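Local structure of SVP1-like protein 2 (Kluyveromyces lactis, 4EXV) at residues A[76-80]-A[91-97]; A[235-239]-A[250-254]. The protein binds phosphatidylinositol 3-phosphate as a seven-bladed beta-propeller of the PROPPIN family, probably at membranes, a family involved in autophagy. One frame throughout, in Å; residues are numbered along the deposited sequence.

Contact 1. Residues A[76-80]-A[91-97]; sequences ELLHI and RVKLDAA
This is the open end of the antiparallel hairpin that forms the outer half of a beta-propeller blade: third strand 77-82 against outermost strand 87-93; the axes of 77-80 and 91-93 come within 4.5 Å at 161°. Leu-78 and Val-92 make the hydrogen-bonded pair, with Leu-78 N to Val-92 O and Val-92 N to Leu-78 O both 2.9 Å; Leu-77/Lys-93 and His-79/Arg-91 flank it as non-hydrogen-bonded pairs. Arg-91, Glu-76 and Leu-77 have the most surface buried by the contact. Arg-91 (m, then t, t) runs along the face it shares with Leu-77 and His-79. Its CB lies 3.9 Å from Leu-77 CD2, and its guanidinium presents a face to the edge of the His-79 ring (Arg-91 NH1 to His-79 CE1 3.5 Å), whose ND1 is hydrogen-bonded to Asp-88. Leu-77, in a p,p rotamer, sets CB 3.3 Å from Val-92 O. On the other face Leu-78 CB meets Val-92 CB at 4.0 Å and Leu-94 CD1 at 4.1 Å, next to Ile-108 of the following blade. Residues 94-97 then lead to that blade's first strand. Glu-76, extended t,t, reaches along this linker without a hydrogen bond: OE1 lies 3.5 Å from Ala-96 O, OE2 3.8 Å from Ala-97 CA.

Contact 2. Residues A[235-239]-A[250-254]; sequences DGSKL and VFEVF
The chain enters strand 238-243 from a tight turn, where Gly-236 has phi/psi of 95/-2; a CB there would jam against the carbonyl O of Asp-235. Strand 247-252 runs antiparallel beside it. Leu-239 and Phe-251 are a hydrogen-bonded pair (Leu-239 N to Phe-251 O 3.1 Å, Phe-251 N to Leu-239 O 2.9 Å), and Lys-238/Glu-252 is the adjoining non-hydrogen-bonded pair, CA-CA 4.8 Å. Beyond it the ladder ends in the manner of a classic beta bulge: Val-253 at -70/-51 and Phe-254 at -132/140 both face Ser-237, whose O accepts a weak bond from Val-253 N (2.9 Å) and a straighter one from Phe-254 N (3.2 Å). The bulge directs Val-253 toward the partner strand, so its CG2 packs 4.1 Å from Leu-239 CB. Ser-237, chi1 p, closes the turn by donating from OG to Asp-235 OD2 at 2.5 Å. Phe-251 (m) sets its ring edge against Leu-239 O, while Lys-238 NZ stays 4.1 Å from Glu-252 OE2, too long for a salt bridge. Within this WD repeat the pair is the middle of the blade: Trp-232 of first strand 227-232 touches Leu-239 and Val-253, the backbone of Val-250 hydrogen-bonds to Ile-279 and Cys-280, where outermost strand 280-283 begins, Ile-204 of the preceding blade meets Leu-239 and Phe-251, and Asn-259 of helix 256-260 touches Ser-237 and Phe-254.

Contact 1 is complete along the chain before contact 2 begins. They belong to the second and sixth of seven four-stranded blades, sharing no strand or sheet, and lie on opposite sides of the chain's centre, with their centres 37 Å apart and nearest atoms about 26 Å apart. Contact 1 joins the third and fourth strands of its blade, 22 Å from the chain's centre; contact 2 joins the second and third, at 15 Å, and is more buried. The former faces the following blade, the latter the preceding one. PROPPIN phosphoinositide sites are associated with blades five and six, so contact 2 probably belongs to a contributing blade, though none of its residues is known to touch lipid.

Contact 1. Residues A[76-80]-A[91-97]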
# COMPACT_ATOMS: atom_id res chain seq x y z
N GLU A 76 -3.80 13.18 21.06
CA GLU A 76 -2.93 12.18 20.43
C GLU A 76 -3.03 10.76 21.02
O GLU A 76 -2.19 10.31 21.80
CB GLU A 76 -1.47 12.65 20.43
CG GLU A 76 -0.51 11.70 19.69
CD GLU A 76 0.90 12.29 19.57
OE1 GLU A 76 1.74 12.06 20.48
OE2 GLU A 76 1.17 12.99 18.57
N LEU A 77 -4.08 10.05 20.61
CA LEU A 77 -4.23 8.64 20.89
C LEU A 77 -5.02 7.96 19.77
O LEU A 77 -5.43 8.61 18.81
CB LEU A 77 -4.92 8.42 22.24
CG LEU A 77 -6.02 9.38 22.71
CD1 LEU A 77 -6.99 9.77 21.61
CD2 LEU A 77 -6.76 8.76 23.89
N LEU A 78 -5.25 6.66 19.91
CA LEU A 78 -5.79 5.86 18.82
C LEU A 78 -7.21 5.39 19.10
O LEU A 78 -7.42 4.53 19.94
CB LEU A 78 -4.87 4.67 18.59
CG LEU A 78 -5.18 3.73 17.42
CD1 LEU A 78 -5.20 4.49 16.09
CD2 LEU A 78 -4.18 2.58 17.41
N HIS A 79 -8.17 5.95 18.38
CA HIS A 79 -9.57 5.51 18.50
C HIS A 79 -9.89 4.29 17.63
O HIS A 79 -9.70 4.31 16.41
CB HIS A 79 -10.53 6.63 18.11
CG HIS A 79 -10.35 7.90 18.88
ND1 HIS A 79 -11.03 8.16 20.04
CD2 HIS A 79 -9.57 8.98 18.64
CE1 HIS A 79 -10.68 9.35 20.50
NE2 HIS A 79 -9.80 9.87 19.67
N ILE A 80 -10.41 3.25 18.27
CA ILE A 80 -10.99 2.11 17.56
C ILE A 80 -12.51 2.19 17.58
O ILE A 80 -13.15 1.94 18.61
CB ILE A 80 -10.55 0.78 18.18
CG1 ILE A 80 -9.02 0.68 18.20
CG2 ILE A 80 -11.21 -0.40 17.46
CD1 ILE A 80 -8.37 0.76 16.84
N ARG A 91 -9.59 3.24 23.26
CA ARG A 91 -8.63 4.26 22.91
C ARG A 91 -7.26 3.70 23.32
O ARG A 91 -7.17 2.96 24.28
CB ARG A 91 -8.96 5.57 23.63
CG ARG A 91 -10.37 6.14 23.30
CD ARG A 91 -10.89 7.03 24.45
NE ARG A 91 -12.20 7.64 24.16
CZ ARG A 91 -12.40 8.94 23.90
NH1 ARG A 91 -11.38 9.79 23.88
NH2 ARG A 91 -13.63 9.40 23.65
N VAL A 92 -6.21 3.99 22.56
CA VAL A 92 -4.89 3.44 22.85
C VAL A 92 -3.87 4.57 22.88
O VAL A 92 -3.73 5.31 21.91
CB VAL A 92 -4.46 2.39 21.80
CG1 VAL A 92 -2.97 2.12 21.89
CG2 VAL A 92 -5.25 1.11 21.98
N LYS A 93 -3.18 4.70 24.01
CA LYS A 93 -2.33 5.86 24.28
C LYS A 93 -1.07 5.83 23.41
O LYS A 93 -0.35 4.82 23.38
CB LYS A 93 -1.97 5.96 25.77
CG LYS A 93 -3.16 6.08 26.76
CD LYS A 93 -3.60 4.71 27.32
CE LYS A 93 -4.42 4.83 28.62
NZ LYS A 93 -3.60 4.78 29.89
N LEU A 94 -0.80 6.93 22.72
CA LEU A 94 0.35 6.96 21.82
C LEU A 94 1.49 7.86 22.29
O LEU A 94 1.28 8.98 22.77
CB LEU A 94 -0.10 7.33 20.41
CG LEU A 94 -0.80 6.17 19.70
CD1 LEU A 94 -1.17 6.52 18.27
CD2 LEU A 94 0.06 4.90 19.76
N ASP A 95 2.71 7.36 22.12
CA ASP A 95 3.90 8.01 22.63
C ASP A 95 4.45 9.08 21.69
O ASP A 95 5.16 9.98 22.11
CB ASP A 95 4.99 6.96 22.92
CG ASP A 95 4.44 5.74 23.67
OD1 ASP A 95 4.88 4.61 23.37
OD2 ASP A 95 3.58 5.92 24.56
N ALA A 96 4.12 8.97 20.41
CA ALA A 96 4.73 9.85 19.42
C ALA A 96 3.79 10.13 18.27
O ALA A 96 2.70 9.57 18.19
CB ALA A 96 6.03 9.25 18.90
N ALA A 97 4.23 11.01 17.37
CA ALA A 97 3.48 11.28 16.15
C ALA A 97 3.42 10.02 15.27
O ALA A 97 4.38 9.24 15.22
CB ALA A 97 4.11 12.44 15.39

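Contact 2. Residues A[235-239]-A[250-254]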
# COMPACT_ATOMS: atom_id res chain seq x y z
N ASP A 235 -4.40 -10.15 -9.50
CA ASP A 235 -3.55 -11.16 -10.13
C ASP A 235 -2.28 -11.48 -9.38
O ASP A 235 -1.99 -12.64 -9.11
CB ASP A 235 -3.08 -10.60 -11.47
CG ASP A 235 -3.53 -11.43 -12.62
OD1 ASP A 235 -4.38 -12.31 -12.38
OD2 ASP A 235 -3.06 -11.20 -13.75
N GLY A 236 -1.50 -10.44 -9.11
CA GLY A 236 -0.17 -10.61 -8.58
C GLY A 236 0.85 -10.58 -9.70
O GLY A 236 2.06 -10.65 -9.45
N SER A 237 0.35 -10.44 -10.92
CA SER A 237 1.15 -10.55 -12.14
C SER A 237 1.82 -9.24 -12.53
O SER A 237 2.86 -9.23 -13.18
CB SER A 237 0.26 -10.99 -13.30
OG SER A 237 -0.82 -10.09 -13.43
N LYS A 238 1.19 -8.13 -12.15
CA LYS A 238 1.64 -6.82 -12.58
C LYS A 238 1.80 -5.84 -11.44
O LYS A 238 1.22 -6.03 -10.36
CB LYS A 238 0.68 -6.26 -13.63
CG LYS A 238 0.36 -7.27 -14.69
CD LYS A 238 -0.25 -6.62 -15.92
CE LYS A 238 -1.12 -7.63 -16.66
NZ LYS A 238 -0.45 -8.97 -16.78
N LEU A 239 2.58 -4.79 -11.70
CA LEU A 239 2.83 -3.75 -10.71
C LEU A 239 2.77 -2.36 -11.32
O LEU A 239 3.41 -2.07 -12.32
CB LEU A 239 4.19 -3.97 -10.08
CG LEU A 239 4.59 -2.97 -9.01
CD1 LEU A 239 3.99 -3.38 -7.67
CD2 LEU A 239 6.10 -2.95 -8.95
N VAL A 250 3.40 0.51 -15.74
CA VAL A 250 3.04 -0.88 -15.43
C VAL A 250 4.15 -1.85 -15.84
O VAL A 250 4.68 -1.77 -16.94
CB VAL A 250 1.75 -1.31 -16.14
CG1 VAL A 250 1.40 -2.73 -15.76
CG2 VAL A 250 0.62 -0.34 -15.82
N PHE A 251 4.48 -2.77 -14.94
CA PHE A 251 5.49 -3.79 -15.21
C PHE A 251 4.87 -5.17 -15.21
O PHE A 251 3.98 -5.45 -14.40
CB PHE A 251 6.58 -3.73 -14.15
CG PHE A 251 7.27 -2.41 -14.05
CD1 PHE A 251 8.40 -2.15 -14.83
CD2 PHE A 251 6.77 -1.41 -13.20
CE1 PHE A 251 9.05 -0.93 -14.75
CE2 PHE A 251 7.40 -0.17 -13.11
CZ PHE A 251 8.55 0.07 -13.89
N GLU A 252 5.31 -6.04 -16.12
CA GLU A 252 4.88 -7.43 -16.07
C GLU A 252 5.86 -8.29 -15.28
O GLU A 252 6.90 -8.72 -15.78
CB GLU A 252 4.66 -8.01 -17.47
CG GLU A 252 4.09 -9.41 -17.46
CD GLU A 252 3.83 -9.96 -18.85
OE1 GLU A 252 4.79 -10.11 -19.64
OE2 GLU A 252 2.65 -10.23 -19.17
N VAL A 253 5.50 -8.52 -14.02
CA VAL A 253 6.34 -9.28 -13.10
C VAL A 253 6.38 -10.75 -13.47
O VAL A 253 7.45 -11.33 -13.59
CB VAL A 253 5.82 -9.11 -11.66
CG1 VAL A 253 6.81 -9.68 -10.66
CG2 VAL A 253 5.57 -7.63 -11.39
N PHE A 254 5.20 -11.35 -13.66
CA PHE A 254 5.08 -12.71 -14.18
C PHE A 254 4.04 -12.75 -15.31
O PHE A 254 3.00 -12.11 -15.21
CB PHE A 254 4.62 -13.68 -13.09
CG PHE A 254 5.38 -13.54 -11.80
CD1 PHE A 254 6.60 -14.17 -11.63
CD2 PHE A 254 4.85 -12.81 -10.74
CE1 PHE A 254 7.30 -14.06 -10.44
CE2 PHE A 254 5.54 -12.70 -9.56
CZ PHE A 254 6.76 -13.32 -9.41